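Local coordinates for protein (lectin) (Hyacinthoides hispanica, PDB 1B2P) that binds mannose as a bulb lectin of the monocot mannose-specific family, assembled from four copies of the chain, at residues P50-N55 and T82-P87; Y32-I35 and N41-L44; S6-P9 and P14-L17. One frame throughout, in Å; residues are numbered along the deposited sequence.

Contact 1. Residues P50-N55 and T82-P87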
loop_
_atom_site.group_PDB
_atom_site.type_symbol
_atom_site.label_atom_id
_atom_site.label_comp_id
_atom_site.label_asym_id
_atom_site.label_seq_id
_atom_site.Cartn_x
_atom_site.Cartn_y
_atom_site.Cartn_z
ATOM N N PRO A 50 -11.630 21.375 3.826
ATOM C CA PRO A 50 -10.612 21.646 4.801
ATOM C C PRO A 50 -11.164 21.543 6.155
ATOM O O PRO A 50 -12.241 22.116 6.487
ATOM C CB PRO A 50 -10.045 23.067 4.517
ATOM C CG PRO A 50 -11.131 23.680 3.702
ATOM C CD PRO A 50 -11.902 22.590 2.973
ATOM N N ILE A 51 -10.587 20.797 7.107
ATOM C CA ILE A 51 -11.106 20.686 8.448
ATOM C C ILE A 51 -10.245 21.278 9.545
ATOM O O ILE A 51 -10.692 21.507 10.669
ATOM C CB ILE A 51 -11.614 19.316 8.875
ATOM C CG1 ILE A 51 -10.453 18.360 8.860
ATOM C CG2 ILE A 51 -12.728 18.870 7.850
ATOM C CD1 ILE A 51 -10.832 16.969 9.421
ATOM N N TRP A 52 -8.944 21.502 9.206
ATOM C CA TRP A 52 -8.097 22.176 10.143
ATOM C C TRP A 52 -6.897 22.732 9.376
ATOM O O TRP A 52 -6.515 22.140 8.358
ATOM C CB TRP A 52 -7.509 21.079 11.144
ATOM C CG TRP A 52 -6.586 21.629 12.182
ATOM C CD1 TRP A 52 -6.832 22.100 13.434
ATOM C CD2 TRP A 52 -5.131 21.762 12.089
ATOM N NE1 TRP A 52 -5.702 22.554 14.135
ATOM C CE2 TRP A 52 -4.675 22.310 13.258
ATOM C CE3 TRP A 52 -4.276 21.495 11.052
ATOM C CZ2 TRP A 52 -3.309 22.639 13.490
ATOM C CZ3 TRP A 52 -2.896 21.785 11.252
ATOM C CH2 TRP A 52 -2.461 22.374 12.464
ATOM N N ALA A 53 -6.347 23.863 9.893
ATOM C CA ALA A 53 -5.160 24.370 9.203
ATOM C C ALA A 53 -4.304 25.196 10.159
ATOM O O ALA A 53 -4.858 25.641 11.180
ATOM C CB ALA A 53 -5.562 25.296 8.036
ATOM N N THR A 54 -3.022 25.411 9.757
ATOM C CA THR A 54 -2.218 26.312 10.568
ATOM C C THR A 54 -2.571 27.813 10.209
ATOM O O THR A 54 -2.248 28.609 11.105
ATOM C CB THR A 54 -0.709 26.152 10.138
ATOM O OG1 THR A 54 -0.543 26.169 8.764
ATOM C CG2 THR A 54 -0.251 24.716 10.622
ATOM N N ASN A 55 -3.336 27.986 9.189
ATOM C CA ASN A 55 -3.744 29.366 8.794
ATOM C C ASN A 55 -2.541 30.235 8.502
ATOM O O ASN A 55 -2.484 31.408 8.950
ATOM C CB ASN A 55 -4.552 29.991 9.961
ATOM C CG ASN A 55 -5.878 29.243 10.105
ATOM O OD1 ASN A 55 -6.271 28.964 11.269
ATOM N ND2 ASN A 55 -6.466 29.017 8.955
ATOM N N THR A 82 10.358 30.679 10.930
ATOM C CA THR A 82 9.295 29.764 11.418
ATOM C C THR A 82 8.008 30.590 11.448
ATOM O O THR A 82 7.868 31.611 12.124
ATOM C CB THR A 82 9.636 29.273 12.828
ATOM O OG1 THR A 82 10.859 28.503 12.679
ATOM C CG2 THR A 82 8.531 28.421 13.441
ATOM N N VAL A 83 6.950 30.128 10.781
ATOM C CA VAL A 83 5.721 30.832 10.738
ATOM C C VAL A 83 4.591 30.225 11.546
ATOM O O VAL A 83 3.593 30.816 11.909
ATOM C CB VAL A 83 5.203 31.033 9.326
ATOM C CG1 VAL A 83 6.146 31.924 8.501
ATOM C CG2 VAL A 83 4.983 29.713 8.541
ATOM N N TRP A 84 4.912 28.985 12.150
ATOM C CA TRP A 84 3.886 28.396 12.974
ATOM C C TRP A 84 4.553 27.267 13.846
ATOM O O TRP A 84 5.420 26.706 13.222
ATOM C CB TRP A 84 2.741 27.739 12.173
ATOM C CG TRP A 84 1.626 27.184 13.002
ATOM C CD1 TRP A 84 0.464 27.830 13.431
ATOM C CD2 TRP A 84 1.500 25.819 13.508
ATOM N NE1 TRP A 84 -0.272 26.949 14.179
ATOM C CE2 TRP A 84 0.314 25.728 14.250
ATOM C CE3 TRP A 84 2.331 24.711 13.301
ATOM C CZ2 TRP A 84 -0.103 24.540 14.874
ATOM C CZ3 TRP A 84 1.905 23.520 13.936
ATOM C CH2 TRP A 84 0.708 23.443 14.684
ATOM N N GLN A 85 4.108 27.141 15.058
ATOM C CA GLN A 85 4.601 25.941 15.801
ATOM C C GLN A 85 3.505 25.442 16.663
ATOM O O GLN A 85 2.705 26.249 17.206
ATOM C CB GLN A 85 5.851 26.359 16.593
ATOM C CG GLN A 85 5.620 27.436 17.636
ATOM C CD GLN A 85 7.023 27.852 18.143
ATOM O OE1 GLN A 85 7.894 28.293 17.389
ATOM N NE2 GLN A 85 7.218 27.605 19.424
ATOM N N SER A 86 3.525 24.127 16.905
ATOM C CA SER A 86 2.483 23.641 17.854
ATOM C C SER A 86 2.926 24.151 19.181
ATOM O O SER A 86 4.020 24.391 19.647
ATOM C CB SER A 86 2.399 22.074 17.702
ATOM O OG SER A 86 3.695 21.525 18.012
ATOM N N PRO A 87 1.957 24.189 20.166
ATOM C CA PRO A 87 2.141 24.946 21.373
ATOM C C PRO A 87 2.699 24.219 22.519
ATOM O O PRO A 87 2.776 24.837 23.603
ATOM C CB PRO A 87 0.643 25.281 21.699
ATOM C CG PRO A 87 -0.159 24.162 21.152
ATOM C CD PRO A 87 0.535 23.813 19.862
#
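Thr-54 presses its methyl group against the indole of Trp-84, while Trp-52 brings the edge of its own indole to the same ring. CG2 of Thr-54 sits 3.7 Å from the centroid of the six-membered ring of Trp-84, nearly above its centre, a CH-pi contact whose nearest atom is CD2 of Trp-84, 3.6 Å from CG2 of Thr-54. The six-membered rings of Trp-52 and Trp-84 form an offset edge-to-face pair, planes at 81° and centroids 5.8 Å apart; the closest atoms are CZ2 of Trp-52 and CZ2 of Trp-84, at 4.0 Å. The opposite face of Trp-84 meets the backbone N of Ser-86 near the rim, so the indole lies between the backbone of its own segment and the threonine methyl. Each indole leaves its strand with CG anti to the backbone N (chi1 179° for Trp-52, -177° for Trp-84), which points the rings at each other from opposite directions. Tryptophans turned inward between the sheets of the beta-prism are a feature of monocot bulb lectins, and here they join the end of strand 49-53 to strand 82-85 of a different sheet. Each tryptophan is the second residue of a classic beta bulge: Ile-51 and Trp-52 opposite Leu-44, Val-83 and Trp-84 opposite Val-75. The rotation of Thr-54 is fixed by its hydroxyl, because OG1 is hydrogen-bonded to the Thr-56 hydroxyl and to the backbone N of Leu-42, leaving CG2 for the ring. Ser-86 OG bonds Leu-73 N. Trp-52 packs on Thr-115 of the second subunit.

Contact 2. Residues Y32-I35 and N41-L44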
loop_
_atom_site.group_PDB
_atom_site.type_symbol
_atom_site.label_atom_id
_atom_site.label_comp_id
_atom_site.label_asym_id
_atom_site.label_seq_id
_atom_site.Cartn_x
_atom_site.Cartn_y
_atom_site.Cartn_z
ATOM N N TYR A 32 -8.207 11.143 3.770
ATOM C CA TYR A 32 -7.802 12.186 4.777
ATOM C C TYR A 32 -6.414 12.571 4.311
ATOM O O TYR A 32 -5.632 11.688 4.014
ATOM C CB TYR A 32 -7.740 11.621 6.151
ATOM C CG TYR A 32 -9.075 11.214 6.728
ATOM C CD1 TYR A 32 -10.267 11.794 6.285
ATOM C CD2 TYR A 32 -9.073 10.301 7.755
ATOM C CE1 TYR A 32 -11.440 11.330 6.873
ATOM C CE2 TYR A 32 -10.273 9.891 8.394
ATOM C CZ TYR A 32 -11.420 10.436 7.886
ATOM O OH TYR A 32 -12.626 10.077 8.509
ATOM N N ARG A 33 -6.152 13.875 4.074
ATOM C CA ARG A 33 -4.818 14.239 3.606
ATOM C C ARG A 33 -4.354 15.350 4.500
ATOM O O ARG A 33 -5.042 16.334 4.777
ATOM C CB ARG A 33 -4.847 14.821 2.162
ATOM C CG ARG A 33 -5.060 13.736 1.110
ATOM C CD ARG A 33 -5.055 14.498 -0.291
ATOM N NE ARG A 33 -6.280 15.346 -0.296
ATOM C CZ ARG A 33 -6.462 16.526 -0.894
ATOM N NH1 ARG A 33 -5.431 17.030 -1.587
ATOM N NH2 ARG A 33 -7.615 17.214 -0.812
ATOM N N PHE A 34 -3.082 15.271 4.922
ATOM C CA PHE A 34 -2.531 16.347 5.761
ATOM C C PHE A 34 -1.401 16.863 4.892
ATOM O O PHE A 34 -0.389 16.211 4.667
ATOM C CB PHE A 34 -1.871 15.749 7.014
ATOM C CG PHE A 34 -1.428 16.699 8.096
ATOM C CD1 PHE A 34 -2.326 17.645 8.646
ATOM C CD2 PHE A 34 -0.126 16.635 8.534
ATOM C CE1 PHE A 34 -1.845 18.441 9.652
ATOM C CE2 PHE A 34 0.351 17.484 9.551
ATOM C CZ PHE A 34 -0.523 18.369 10.097
ATOM N N ILE A 35 -1.585 18.076 4.261
ATOM C CA ILE A 35 -0.692 18.487 3.189
ATOM C C ILE A 35 -0.009 19.868 3.457
ATOM O O ILE A 35 -0.639 20.730 3.965
ATOM C CB ILE A 35 -1.497 18.568 1.874
ATOM C CG1 ILE A 35 -0.673 19.091 0.689
ATOM C CG2 ILE A 35 -2.830 19.307 2.064
ATOM C CD1 ILE A 35 -1.345 18.651 -0.606
ATOM N N ASN A 41 0.329 27.014 3.769
ATOM C CA ASN A 41 -0.663 26.616 4.736
ATOM C C ASN A 41 -0.539 25.039 4.898
ATOM O O ASN A 41 -0.426 24.436 3.862
ATOM C CB ASN A 41 -2.091 26.842 4.140
ATOM C CG ASN A 41 -3.052 27.130 5.261
ATOM O OD1 ASN A 41 -4.338 27.383 5.038
ATOM N ND2 ASN A 41 -2.782 27.188 6.498
ATOM N N LEU A 42 -0.533 24.631 6.127
ATOM C CA LEU A 42 -0.495 23.111 6.323
ATOM C C LEU A 42 -1.903 22.761 6.749
ATOM O O LEU A 42 -2.431 23.318 7.734
ATOM C CB LEU A 42 0.517 22.927 7.469
ATOM C CG LEU A 42 0.554 21.437 8.027
ATOM C CD1 LEU A 42 0.991 20.448 6.983
ATOM C CD2 LEU A 42 1.471 21.486 9.217
ATOM N N VAL A 43 -2.520 21.893 5.938
ATOM C CA VAL A 43 -3.986 21.730 6.005
ATOM C C VAL A 43 -4.384 20.248 6.162
ATOM O O VAL A 43 -3.794 19.458 5.418
ATOM C CB VAL A 43 -4.695 22.256 4.715
ATOM C CG1 VAL A 43 -6.200 22.242 4.901
ATOM C CG2 VAL A 43 -4.102 23.710 4.461
ATOM N N LEU A 44 -5.392 19.973 6.970
ATOM C CA LEU A 44 -5.988 18.596 6.983
ATOM C C LEU A 44 -7.333 18.666 6.208
ATOM O O LEU A 44 -8.179 19.475 6.551
ATOM C CB LEU A 44 -6.279 18.224 8.405
ATOM C CG LEU A 44 -7.011 16.869 8.652
ATOM C CD1 LEU A 44 -6.064 15.733 8.220
ATOM C CD2 LEU A 44 -7.310 16.811 10.133
#
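The phenyl ring of Phe-34 carries Leu-42 over one face and Leu-44 at its edge. CD1 of Leu-42 stands 4.1 Å from the ring centroid of Phe-34, 16° off the normal and shifted toward the rim, a CH-pi contact, and the other methyl, CD2 of Leu-42, reaches CZ of Phe-34 at 3.8 Å. CB of Leu-44 lies near the ring plane, 4.0 Å from CD1 of Phe-34, and the two side chains cross at about a right angle. Turning CG of Phe-34 away from the backbone N (chi1 -171°) brings one face of the ring under Leu-42 while its CD1 edge stays against Leu-44. Beneath the ring the backbones run antiparallel. Phe-34 and Leu-44 are a non-hydrogen-bonded pair, whereas Ile-35 and Val-43 form a hydrogen-bonded pair: Ile-35 N donates to Val-43 O at 2.9 Å, and Val-43 N returns a bond to Ile-35 O at 3.0 Å, both fairly straight at 165°. Next along, CA of Leu-44 makes a CA-H...O contact with O of Arg-33, 3.3 Å away. On the sheet face carrying Ile-35 and Val-43, CG2 of Ile-35 lies against O of Val-43, at 3.5 Å. This two-strand hairpin, 30-36 with 42-46, forms the middle of a four-stranded antiparallel sheet of the bulb-lectin beta-prism. Strand 22-27 flanks it through Phe-34 and Leu-23, strand 49-53 through Leu-44 and Ile-51, and the Phe-34 ring packs on Trp-52 of that last strand.

Contact 3. Residues S6-P9 and P14-L17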
loop_
_atom_site.group_PDB
_atom_site.type_symbol
_atom_site.label_atom_id
_atom_site.label_comp_id
_atom_site.label_asym_id
_atom_site.label_seq_id
_atom_site.Cartn_x
_atom_site.Cartn_y
_atom_site.Cartn_z
ATOM N N SER A 6 10.277 12.485 13.941
ATOM C CA SER A 6 10.992 13.636 14.413
ATOM C C SER A 6 12.441 13.611 13.774
ATOM O O SER A 6 12.904 12.573 13.495
ATOM C CB SER A 6 11.060 13.822 15.926
ATOM O OG SER A 6 11.698 12.640 16.499
ATOM N N LYS A 7 12.958 14.855 13.616
ATOM C CA LYS A 7 14.363 14.861 13.024
ATOM C C LYS A 7 15.307 14.063 13.913
ATOM O O LYS A 7 15.436 14.313 15.121
ATOM C CB LYS A 7 14.765 16.363 13.003
ATOM C CG LYS A 7 14.046 17.179 11.940
ATOM C CD LYS A 7 14.594 18.634 12.056
ATOM C CE LYS A 7 15.786 18.728 11.104
ATOM N NZ LYS A 7 15.349 18.423 9.705
ATOM N N GLN A 8 15.938 13.116 13.153
ATOM C CA GLN A 8 16.906 12.291 13.929
ATOM C C GLN A 8 17.851 11.621 12.933
ATOM O O GLN A 8 17.637 11.493 11.768
ATOM C CB GLN A 8 16.013 11.171 14.610
ATOM C CG GLN A 8 15.192 10.382 13.609
ATOM C CD GLN A 8 14.233 9.430 14.367
ATOM O OE1 GLN A 8 14.478 8.227 14.653
ATOM N NE2 GLN A 8 13.046 10.005 14.589
ATOM N N PRO A 9 18.956 11.103 13.560
ATOM C CA PRO A 9 20.031 10.579 12.648
ATOM C C PRO A 9 19.864 9.110 12.394
ATOM O O PRO A 9 20.702 8.233 12.821
ATOM C CB PRO A 9 21.245 10.744 13.595
ATOM C CG PRO A 9 20.809 10.661 14.998
ATOM C CD PRO A 9 19.394 11.239 14.919
ATOM N N PRO A 14 9.287 9.614 6.349
ATOM C CA PRO A 14 9.756 10.935 6.216
ATOM C C PRO A 14 10.016 11.675 7.495
ATOM O O PRO A 14 9.335 11.428 8.506
ATOM C CB PRO A 14 8.712 11.682 5.400
ATOM C CG PRO A 14 7.437 11.028 5.840
ATOM C CD PRO A 14 7.816 9.601 6.142
ATOM N N GLN A 15 10.941 12.642 7.398
ATOM C CA GLN A 15 11.171 13.555 8.489
ATOM C C GLN A 15 10.862 15.047 8.041
ATOM O O GLN A 15 11.068 15.906 8.901
ATOM C CB GLN A 15 12.603 13.599 9.024
ATOM C CG GLN A 15 13.010 12.179 9.528
ATOM C CD GLN A 15 14.508 12.098 9.910
ATOM O OE1 GLN A 15 15.061 10.922 10.001
ATOM N NE2 GLN A 15 15.098 13.125 10.326
ATOM N N ILE A 16 10.412 15.128 6.860
ATOM C CA ILE A 16 10.076 16.576 6.487
ATOM C C ILE A 16 8.977 16.348 5.498
ATOM O O ILE A 16 8.906 15.393 4.688
ATOM C CB ILE A 16 11.265 17.121 5.651
ATOM C CG1 ILE A 16 12.525 17.294 6.520
ATOM C CG2 ILE A 16 10.738 18.489 5.116
ATOM C CD1 ILE A 16 13.681 17.990 5.748
ATOM N N LEU A 17 7.940 17.264 5.546
ATOM C CA LEU A 17 6.981 17.336 4.443
ATOM C C LEU A 17 7.284 18.637 3.642
ATOM O O LEU A 17 7.114 19.666 4.275
ATOM C CB LEU A 17 5.613 17.493 5.072
ATOM C CG LEU A 17 4.759 16.328 5.476
ATOM C CD1 LEU A 17 3.317 16.862 5.671
ATOM C CD2 LEU A 17 4.738 15.190 4.462
#
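The loop that leaves strand 3-5 and bends back into strand 16-18 belongs to the passage between two sheets of the bulb-lectin fold, and residues 6-9 meet residues 14-17 where it closes on itself. Gln-15 does most of the touching. Its side chain starts with CG opposite the carbonyl carbon (chi1 -59°) and then runs extended, so that the amide is carried across to the backbone of Lys-7 and Gln-8. There the modelled NE2 of Gln-15 lies 2.9 Å from the backbone N of Gln-8 and 3.3 Å from CA of Lys-7, while OE1 of Gln-15 is 3.2 Å from the carbonyl O of Gln-8. The flat amide thus lies against both N and O of Gln-8 in the main chain of the facing segment. The side chain of Gln-8 crosses that of Gln-15 at about a right angle, their amide planes 46° apart. Farther out, the end of the exposed Lys-7 side chain, at NZ, passes 4.3 Å from the methyl CD1 of Ile-16, a van der Waals approach. The surroundings fix both backbones. Ser-6 is bonded to Tyr-95 through its hydroxyl (OG to the backbone N) and by a backbone hydrogen bond, Lys-7 pairs with Leu-67, and Pro-14, preceded by a cis peptide bond, pairs with Phe-5. Taken together, this is a chain crossing from one antiparallel sheet to the next, with a glutamine side chain packed across the loop, within the three-sheet beta-prism of monocot mannose-binding lectins.

Contacts 1 and 2 are partly buried, with mainly apolar side chains, whereas contact 3 lies at the surface, on the other side of the chain's centre from both. The first two share a sheet: strand 49-53 of contact 1 pairs with strand 42-46 of contact 2 through probable hydrogen bonds, Ile-51 N to Leu-44 O and Leu-44 N to Trp-52 O. Within that pair, contact 2 is backbone-bonded pairing inside one sheet, and contact 1 is aromatic packing between sheets. Contact 3 relies instead on a side-chain amide against main chain in a loop. It reaches contact 2 through Leu-17 CD1, 3.9 Å from Phe-34 O, and shares with contact 1 the sheet containing strands 16-18 and 82-85.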